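Local coordinates for protein cytochrome P450 reductase (Amycolatopsis methanolica 239, PDB 5OGX) that transfers electrons from NADH, through FAD and a [2Fe-2S] cluster, to the cytochrome P450 GcoA for aromatic O-demethylation, at residues A[138-143]-A[171-176]; A[128-133]-A[159-164]. All blocks are in the same frame, centred on the assembly; numbering follows the deposited sequence.

Contact 1. Residues A[138-143]-A[171-176]. Unlike the reference sequence in segment 171-176: Val-172 (reference Ile), Gly-176 (reference Arg). With FAD (flavin-adenine dinucleotide), chain B.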
loop_
_atom_site.group_PDB
_atom_site.type_symbol
_atom_site.label_atom_id
_atom_site.label_comp_id
_atom_site.label_asym_id
_atom_site.label_seq_id
_atom_site.Cartn_x
_atom_site.Cartn_y
_atom_site.Cartn_z
ATOM N N LEU A 138 -2.922 9.622 6.778
ATOM C CA LEU A 138 -3.307 11.007 7.010
ATOM C C LEU A 138 -4.484 11.063 7.973
ATOM O O LEU A 138 -5.316 10.153 8.021
ATOM C CB LEU A 138 -3.696 11.711 5.702
ATOM C CG LEU A 138 -2.748 11.649 4.499
ATOM C CD1 LEU A 138 -3.241 12.597 3.383
ATOM C CD2 LEU A 138 -1.329 11.986 4.893
ATOM N N VAL A 139 -4.563 12.158 8.720
ATOM C CA VAL A 139 -5.701 12.437 9.592
ATOM C C VAL A 139 -6.466 13.617 9.002
ATOM O O VAL A 139 -5.877 14.668 8.716
ATOM C CB VAL A 139 -5.248 12.732 11.032
ATOM C CG1 VAL A 139 -6.467 12.941 11.939
ATOM C CG2 VAL A 139 -4.381 11.604 11.553
ATOM N N VAL A 140 -7.770 13.441 8.808
ATOM C CA VAL A 140 -8.596 14.500 8.231
ATOM C C VAL A 140 -8.743 15.603 9.271
ATOM O O VAL A 140 -9.192 15.344 10.393
ATOM C CB VAL A 140 -9.975 13.977 7.790
ATOM C CG1 VAL A 140 -10.844 15.131 7.231
ATOM C CG2 VAL A 140 -9.817 12.840 6.783
ATOM N N PRO A 141 -8.384 16.836 8.952
ATOM C CA PRO A 141 -8.446 17.901 9.961
ATOM C C PRO A 141 -9.874 18.101 10.452
ATOM O O PRO A 141 -10.823 18.089 9.667
ATOM C CB PRO A 141 -7.934 19.141 9.218
ATOM C CG PRO A 141 -7.534 18.703 7.873
ATOM C CD PRO A 141 -8.005 17.317 7.615
ATOM N N GLY A 142 -10.015 18.259 11.767
ATOM C CA GLY A 142 -11.308 18.539 12.367
ATOM C C GLY A 142 -12.212 17.333 12.493
ATOM O O GLY A 142 -13.131 17.317 13.320
ATOM N N SER A 143 -11.970 16.321 11.673
ATOM C CA SER A 143 -12.786 15.116 11.628
ATOM C C SER A 143 -12.221 13.988 12.485
ATOM O O SER A 143 -12.987 13.282 13.150
ATOM C CB SER A 143 -12.922 14.647 10.177
ATOM O OG SER A 143 -12.993 13.236 10.122
ATOM N N GLY A 171 -17.340 11.169 0.340
ATOM C CA GLY A 171 -16.260 10.710 1.211
ATOM C C GLY A 171 -15.780 11.791 2.173
ATOM O O GLY A 171 -15.738 12.979 1.850
ATOM N N VAL A 172 -15.412 11.355 3.373
ATOM C CA VAL A 172 -14.960 12.285 4.402
ATOM C C VAL A 172 -13.625 12.914 4.014
ATOM O O VAL A 172 -13.468 14.142 4.050
ATOM C CB VAL A 172 -14.892 11.567 5.763
ATOM C CG1 VAL A 172 -14.116 12.396 6.794
ATOM C CG2 VAL A 172 -16.297 11.263 6.259
ATOM N N ALA A 173 -12.641 12.084 3.632
ATOM C CA ALA A 173 -11.314 12.612 3.331
ATOM C C ALA A 173 -11.233 13.204 1.933
ATOM O O ALA A 173 -10.536 14.197 1.728
ATOM C CB ALA A 173 -10.244 11.527 3.480
ATOM N N THR A 174 -11.893 12.595 0.948
ATOM C CA THR A 174 -11.699 13.038 -0.439
ATOM C C THR A 174 -12.690 14.144 -0.790
ATOM O O THR A 174 -12.310 15.316 -0.872
ATOM C CB THR A 174 -11.783 11.842 -1.391
ATOM O OG1 THR A 174 -13.038 11.172 -1.226
ATOM C CG2 THR A 174 -10.659 10.882 -1.090
ATOM N N ASP A 175 -13.964 13.782 -0.976
ATOM C CA ASP A 175 -15.002 14.766 -1.278
ATOM C C ASP A 175 -15.020 15.898 -0.254
ATOM O O ASP A 175 -15.242 17.060 -0.606
ATOM C CB ASP A 175 -16.362 14.065 -1.323
ATOM C CG ASP A 175 -17.240 14.519 -2.484
ATOM O OD1 ASP A 175 -16.742 15.181 -3.421
ATOM O OD2 ASP A 175 -18.447 14.193 -2.456
ATOM N N GLY A 176 -14.759 15.583 1.016
ATOM C CA GLY A 176 -14.867 16.584 2.062
ATOM C C GLY A 176 -13.621 17.396 2.383
ATOM O O GLY A 176 -13.709 18.353 3.163
HETATM P PA FAD B . -15.278 7.456 3.165
HETATM O O1A FAD B . -15.932 8.593 3.913
HETATM O O2A FAD B . -14.516 6.497 4.047
HETATM O O5B FAD B . -16.400 6.590 2.322
HETATM C C5B FAD B . -17.578 7.228 1.884
HETATM C C4B FAD B . -18.555 6.118 1.399
HETATM O O4B FAD B . -18.128 5.622 0.270
HETATM C C3B FAD B . -18.562 4.945 2.394
HETATM O O3B FAD B . -19.815 4.428 2.459
HETATM C C2B FAD B . -17.551 3.939 1.792
HETATM O O2B FAD B . -17.814 2.545 2.261
HETATM C C1B FAD B . -17.695 4.083 0.501
HETATM N N9A FAD B . -16.446 3.957 -0.203
HETATM C C8A FAD B . -15.218 4.071 0.322
HETATM N N7A FAD B . -14.332 3.917 -0.672
HETATM C C5A FAD B . -15.023 3.721 -1.810
HETATM C C6A FAD B . -14.604 3.513 -3.102
HETATM N N6A FAD B . -13.354 3.409 -3.833
HETATM N N1A FAD B . -15.496 3.347 -4.070
HETATM C C2A FAD B . -16.822 3.376 -3.785
HETATM N N3A FAD B . -17.243 3.583 -2.512
HETATM C C4A FAD B . -16.328 3.754 -1.528
HETATM N N1 FAD B . -7.083 5.872 -2.052
HETATM C C2 FAD B . -6.519 6.720 -3.094
HETATM O O2 FAD B . -7.216 7.460 -3.704
HETATM N N3 FAD B . -5.074 6.664 -3.364
HETATM C C4 FAD B . -4.184 5.791 -2.664
HETATM O O4 FAD B . -3.027 5.762 -2.921
HETATM C C4X FAD B . -4.794 4.914 -1.618
HETATM N N5 FAD B . -3.931 4.047 -0.877
HETATM C C5X FAD B . -4.545 3.187 0.132
HETATM C C6 FAD B . -3.713 2.293 0.813
HETATM C C7 FAD B . -4.315 1.481 1.776
HETATM C C7M FAD B . -3.262 0.588 2.432
HETATM C C8 FAD B . -5.679 1.557 2.046
HETATM C C8M FAD B . -6.242 0.638 3.123
HETATM C C9 FAD B . -6.505 2.440 1.357
HETATM C C9A FAD B . -5.924 3.243 0.396
HETATM N N10 FAD B . -6.806 4.176 -0.326
HETATM C C10 FAD B . -6.212 4.983 -1.339
HETATM C "C1'" FAD B . -8.237 4.295 0.004
HETATM C "C2'" FAD B . -8.252 5.583 0.933
HETATM O "O2'" FAD B . -7.525 5.429 2.145
HETATM C "C3'" FAD B . -9.665 6.059 1.337
HETATM O "O3'" FAD B . -10.383 4.946 1.789
HETATM C "C4'" FAD B . -10.407 6.698 0.149
HETATM O "O4'" FAD B . -9.732 7.854 -0.270
HETATM C "C5'" FAD B . -11.852 7.079 0.535
HETATM O "O5'" FAD B . -11.837 7.757 1.777
HETATM P P FAD B . -12.999 8.873 2.091
HETATM O O1P FAD B . -12.816 9.326 3.514
HETATM O O2P FAD B . -13.012 9.957 1.039
HETATM O O3P FAD B . -14.404 8.047 1.923
#
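Val-140 and Ala-173 mark the closest backbone approach of 138-143 and 171-176, with their CA atoms 5.9 Å apart. No hydrogen bond joins the segments; side chains, above all Val-140, make the contact, partly against backbone atoms of 171-176. Strand 135-139 ends at Val-139, and the following turn is closed by a bond from Ser-143 N to Val-140 O (3.2 Å). In 171-176, which leads into helix 174-178, the backbone N-H groups of Val-172, Ala-173 and Thr-174 face the FAD diphosphate. Val-172 N donates to FAD O1A of one phosphate and Ala-173 N to FAD O1P of the other (2.8 Å), both nearly straight (167° for Val-172 N). Thr-174 N reaches FAD O2P at a more bent 151°.

The methyl CG2 of Val-140 lies beside its own backbone N, CG1 being anti to that N, and meets Ala-173 CB at 3.6 Å. Ala-173 CB also lies 3.4 Å from FAD O1P, so this methyl touches both the valine and a phosphate oxygen. Farther out, toward solvent, Val-172 CG1 touches Ser-143 OG at 3.6 Å, while that hydroxyl bonds to Ala-145 N. Thr-174 OG1, held between backbone N and carbonyl carbon (chi1 57°), gives a second bond to FAD O2P (2.6 Å), so one residue grips this oxygen twice; the hydroxyl is also met by Val-168 N. An alanine here keeps the backbone donor but removes the hydroxyl, which would probably leave FAD O2P held by one bond fewer and Val-168 N without its mate. A CB at Gly-171 would collide with FAD O2P. Diphosphate bound by N-H groups leading into a helix beside an antiparallel sheet is characteristic of the FAD-binding domain of the ferredoxin reductase family.

Contact 2. Residues A[128-133]-A[159-164]. With FAD (flavin-adenine dinucleotide), chain B.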
loop_
_atom_site.group_PDB
_atom_site.type_symbol
_atom_site.label_atom_id
_atom_site.label_comp_id
_atom_site.label_asym_id
_atom_site.label_seq_id
_atom_site.Cartn_x
_atom_site.Cartn_y
_atom_site.Cartn_z
ATOM N N LEU A 128 12.230 11.143 4.959
ATOM C CA LEU A 128 11.538 9.943 5.403
ATOM C C LEU A 128 12.216 8.715 4.813
ATOM O O LEU A 128 12.420 8.641 3.599
ATOM C CB LEU A 128 10.073 9.979 4.982
ATOM C CG LEU A 128 9.254 8.777 5.450
ATOM C CD1 LEU A 128 9.220 8.780 6.982
ATOM C CD2 LEU A 128 7.844 8.827 4.866
ATOM N N ALA A 129 12.571 7.762 5.672
ATOM C CA ALA A 129 13.070 6.466 5.221
ATOM C C ALA A 129 11.879 5.560 4.948
ATOM O O ALA A 129 11.037 5.381 5.828
ATOM C CB ALA A 129 13.977 5.835 6.277
ATOM N N PHE A 130 11.809 4.997 3.738
ATOM C CA PHE A 130 10.718 4.097 3.362
ATOM C C PHE A 130 11.159 3.246 2.177
ATOM O O PHE A 130 12.163 3.529 1.520
ATOM C CB PHE A 130 9.431 4.867 3.000
ATOM C CG PHE A 130 9.601 5.812 1.834
ATOM C CD1 PHE A 130 9.997 7.123 2.054
ATOM C CD2 PHE A 130 9.370 5.390 0.528
ATOM C CE1 PHE A 130 10.177 8.014 0.993
ATOM C CE2 PHE A 130 9.548 6.283 -0.546
ATOM C CZ PHE A 130 9.955 7.592 -0.302
ATOM N N GLU A 131 10.387 2.192 1.912
ATOM C CA GLU A 131 10.523 1.393 0.696
ATOM C C GLU A 131 9.455 1.833 -0.288
ATOM O O GLU A 131 8.325 2.109 0.118
ATOM C CB GLU A 131 10.335 -0.098 0.982
ATOM C CG GLU A 131 11.331 -0.674 1.981
ATOM C CD GLU A 131 12.740 -0.663 1.438
ATOM O OE1 GLU A 131 12.931 -0.995 0.244
ATOM O OE2 GLU A 131 13.655 -0.306 2.197
ATOM N N ALA A 132 9.807 1.899 -1.580
ATOM C CA ALA A 132 8.796 2.226 -2.583
ATOM C C ALA A 132 7.646 1.243 -2.500
ATOM O O ALA A 132 7.867 0.034 -2.392
ATOM C CB ALA A 132 9.406 2.201 -3.985
ATOM N N GLY A 133 6.414 1.767 -2.540
ATOM C CA GLY A 133 5.215 0.961 -2.389
ATOM C C GLY A 133 4.573 1.062 -1.019
ATOM O O GLY A 133 3.415 0.644 -0.853
ATOM N N LYS A 159 11.959 13.740 0.467
ATOM C CA LYS A 159 11.538 14.976 1.107
ATOM C C LYS A 159 10.204 15.507 0.615
ATOM O O LYS A 159 9.648 16.413 1.247
ATOM C CB LYS A 159 12.605 16.067 0.911
ATOM C CG LYS A 159 13.839 15.871 1.765
ATOM C CD LYS A 159 13.654 16.499 3.133
ATOM C CE LYS A 159 14.055 17.964 3.114
ATOM N NZ LYS A 159 13.497 18.700 4.274
ATOM N N VAL A 160 9.674 14.991 -0.487
ATOM C CA VAL A 160 8.391 15.437 -1.015
ATOM C C VAL A 160 7.595 14.186 -1.335
ATOM O O VAL A 160 7.930 13.458 -2.281
ATOM C CB VAL A 160 8.547 16.319 -2.260
ATOM C CG1 VAL A 160 7.175 16.690 -2.808
ATOM C CG2 VAL A 160 9.366 17.583 -1.939
ATOM N N LEU A 161 6.556 13.919 -0.548
ATOM C CA LEU A 161 5.748 12.724 -0.760
ATOM C C LEU A 161 4.721 12.981 -1.855
ATOM O O LEU A 161 4.107 14.047 -1.908
ATOM C CB LEU A 161 5.053 12.316 0.543
ATOM C CG LEU A 161 5.958 12.159 1.772
ATOM C CD1 LEU A 161 5.117 11.753 2.991
ATOM C CD2 LEU A 161 7.093 11.145 1.547
ATOM N N GLU A 162 4.546 12.003 -2.743
ATOM C CA GLU A 162 3.626 12.127 -3.873
ATOM C C GLU A 162 2.468 11.158 -3.683
ATOM O O GLU A 162 2.678 9.941 -3.660
ATOM C CB GLU A 162 4.331 11.847 -5.204
ATOM C CG GLU A 162 3.389 11.917 -6.398
ATOM C CD GLU A 162 4.069 11.540 -7.705
ATOM O OE1 GLU A 162 5.280 11.283 -7.672
ATOM O OE2 GLU A 162 3.385 11.500 -8.748
ATOM N N LEU A 163 1.248 11.698 -3.594
ATOM C CA LEU A 163 0.032 10.902 -3.454
ATOM C C LEU A 163 -0.847 11.094 -4.682
ATOM O O LEU A 163 -0.897 12.188 -5.261
ATOM C CB LEU A 163 -0.764 11.311 -2.191
ATOM C CG LEU A 163 0.052 11.529 -0.920
ATOM C CD1 LEU A 163 -0.850 12.018 0.223
ATOM C CD2 LEU A 163 0.744 10.241 -0.530
ATOM N N HIS A 164 -1.555 10.030 -5.071
ATOM C CA HIS A 164 -2.579 10.089 -6.116
ATOM C C HIS A 164 -3.912 9.754 -5.471
ATOM O O HIS A 164 -4.107 8.629 -5.011
ATOM C CB HIS A 164 -2.301 9.096 -7.254
ATOM C CG HIS A 164 -0.955 9.253 -7.887
ATOM N ND1 HIS A 164 -0.469 8.355 -8.811
ATOM C CD2 HIS A 164 0.005 10.199 -7.733
ATOM C CE1 HIS A 164 0.735 8.740 -9.202
ATOM N NE2 HIS A 164 1.045 9.857 -8.568
HETATM P PA FAD B . -15.278 7.456 3.165
HETATM O O1A FAD B . -15.932 8.593 3.913
HETATM O O2A FAD B . -14.516 6.497 4.047
HETATM O O5B FAD B . -16.400 6.590 2.322
HETATM C C5B FAD B . -17.578 7.228 1.884
HETATM C C4B FAD B . -18.555 6.118 1.399
HETATM O O4B FAD B . -18.128 5.622 0.270
HETATM C C3B FAD B . -18.562 4.945 2.394
HETATM O O3B FAD B . -19.815 4.428 2.459
HETATM C C2B FAD B . -17.551 3.939 1.792
HETATM O O2B FAD B . -17.814 2.545 2.261
HETATM C C1B FAD B . -17.695 4.083 0.501
HETATM N N9A FAD B . -16.446 3.957 -0.203
HETATM C C8A FAD B . -15.218 4.071 0.322
HETATM N N7A FAD B . -14.332 3.917 -0.672
HETATM C C5A FAD B . -15.023 3.721 -1.810
HETATM C C6A FAD B . -14.604 3.513 -3.102
HETATM N N6A FAD B . -13.354 3.409 -3.833
HETATM N N1A FAD B . -15.496 3.347 -4.070
HETATM C C2A FAD B . -16.822 3.376 -3.785
HETATM N N3A FAD B . -17.243 3.583 -2.512
HETATM C C4A FAD B . -16.328 3.754 -1.528
HETATM N N1 FAD B . -7.083 5.872 -2.052
HETATM C C2 FAD B . -6.519 6.720 -3.094
HETATM O O2 FAD B . -7.216 7.460 -3.704
HETATM N N3 FAD B . -5.074 6.664 -3.364
HETATM C C4 FAD B . -4.184 5.791 -2.664
HETATM O O4 FAD B . -3.027 5.762 -2.921
HETATM C C4X FAD B . -4.794 4.914 -1.618
HETATM N N5 FAD B . -3.931 4.047 -0.877
HETATM C C5X FAD B . -4.545 3.187 0.132
HETATM C C6 FAD B . -3.713 2.293 0.813
HETATM C C7 FAD B . -4.315 1.481 1.776
HETATM C C7M FAD B . -3.262 0.588 2.432
HETATM C C8 FAD B . -5.679 1.557 2.046
HETATM C C8M FAD B . -6.242 0.638 3.123
HETATM C C9 FAD B . -6.505 2.440 1.357
HETATM C C9A FAD B . -5.924 3.243 0.396
HETATM N N10 FAD B . -6.806 4.176 -0.326
HETATM C C10 FAD B . -6.212 4.983 -1.339
HETATM C "C1'" FAD B . -8.237 4.295 0.004
HETATM C "C2'" FAD B . -8.252 5.583 0.933
HETATM O "O2'" FAD B . -7.525 5.429 2.145
HETATM C "C3'" FAD B . -9.665 6.059 1.337
HETATM O "O3'" FAD B . -10.383 4.946 1.789
HETATM C "C4'" FAD B . -10.407 6.698 0.149
HETATM O "O4'" FAD B . -9.732 7.854 -0.270
HETATM C "C5'" FAD B . -11.852 7.079 0.535
HETATM O "O5'" FAD B . -11.837 7.757 1.777
HETATM P P FAD B . -12.999 8.873 2.091
HETATM O O1P FAD B . -12.816 9.326 3.514
HETATM O O2P FAD B . -13.012 9.957 1.039
HETATM O O3P FAD B . -14.404 8.047 1.923
#
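Leu-128 and Leu-161 carry the apolar contact, both through CD2, at 4.1 Å. Their side chains cross at about a right angle, a single methyl of each doing the touching. In Leu-161, CG lies beside the backbone N and anti to the carbonyl carbon (chi1 -53°), which carries CD2 across to the loop. The same methyl meets Phe-130 CE1 at 4.4 Å, approaching the ring obliquely. Leu-161 CD2 is therefore shared by two loop residues, all three side chains being buried.

No hydrogen bond crosses between the two segments; within 159-164, His-164 NE2 donates to Glu-162 OE2 over 2.9 Å, nearly straight (173°). The acceptor lies in the imidazole plane, whereas the ring nitrogen sits 47° out of the carboxylate plane. Arg-119 and Arg-255 form salt bridges to the same carboxylate oxygen, and Tyr-251 OH bonds to His-164 ND1, so both ring nitrogens have partners that fix its rotation.

The ligand is met through backbone: FAD N3 donates to His-164 O at 2.7 Å, holding the pyrimidine edge of the flavin.

Strand 160-166 is an outermost strand of the six-stranded antiparallel sheet, paired with strand 117-124. Loop 128-133, leading from strand 117-124 to strand 135-139, covers Leu-161 together with Leu-103, Leu-124 and Val-136 from three other strands of that sheet.

How the contacts relate
Contacts 1 and 2 have centres 20 Å apart, yet both reach the same antiparallel sheet and the same FAD. They touch where Leu-138 CD1 meets Leu-163 CD1 at 4.0 Å, an apolar link between strands 135-139 and 160-166. Along the chain the segments alternate, in the order 128-133, 138-143, 159-164, 171-176, and helix 174-178 is the next regular element after strand 160-166. They meet different parts of the cofactor: contact 2 accepts from the flavin through His-164, while contact 1 donates to the diphosphate; Arg-166, between them in sequence, and others such as Gln-148 and Ser-336 also bond FAD. The hydrophobic part of contact 2 lies farther off, Leu-161 CD2 being 12.3 Å from FAD O4.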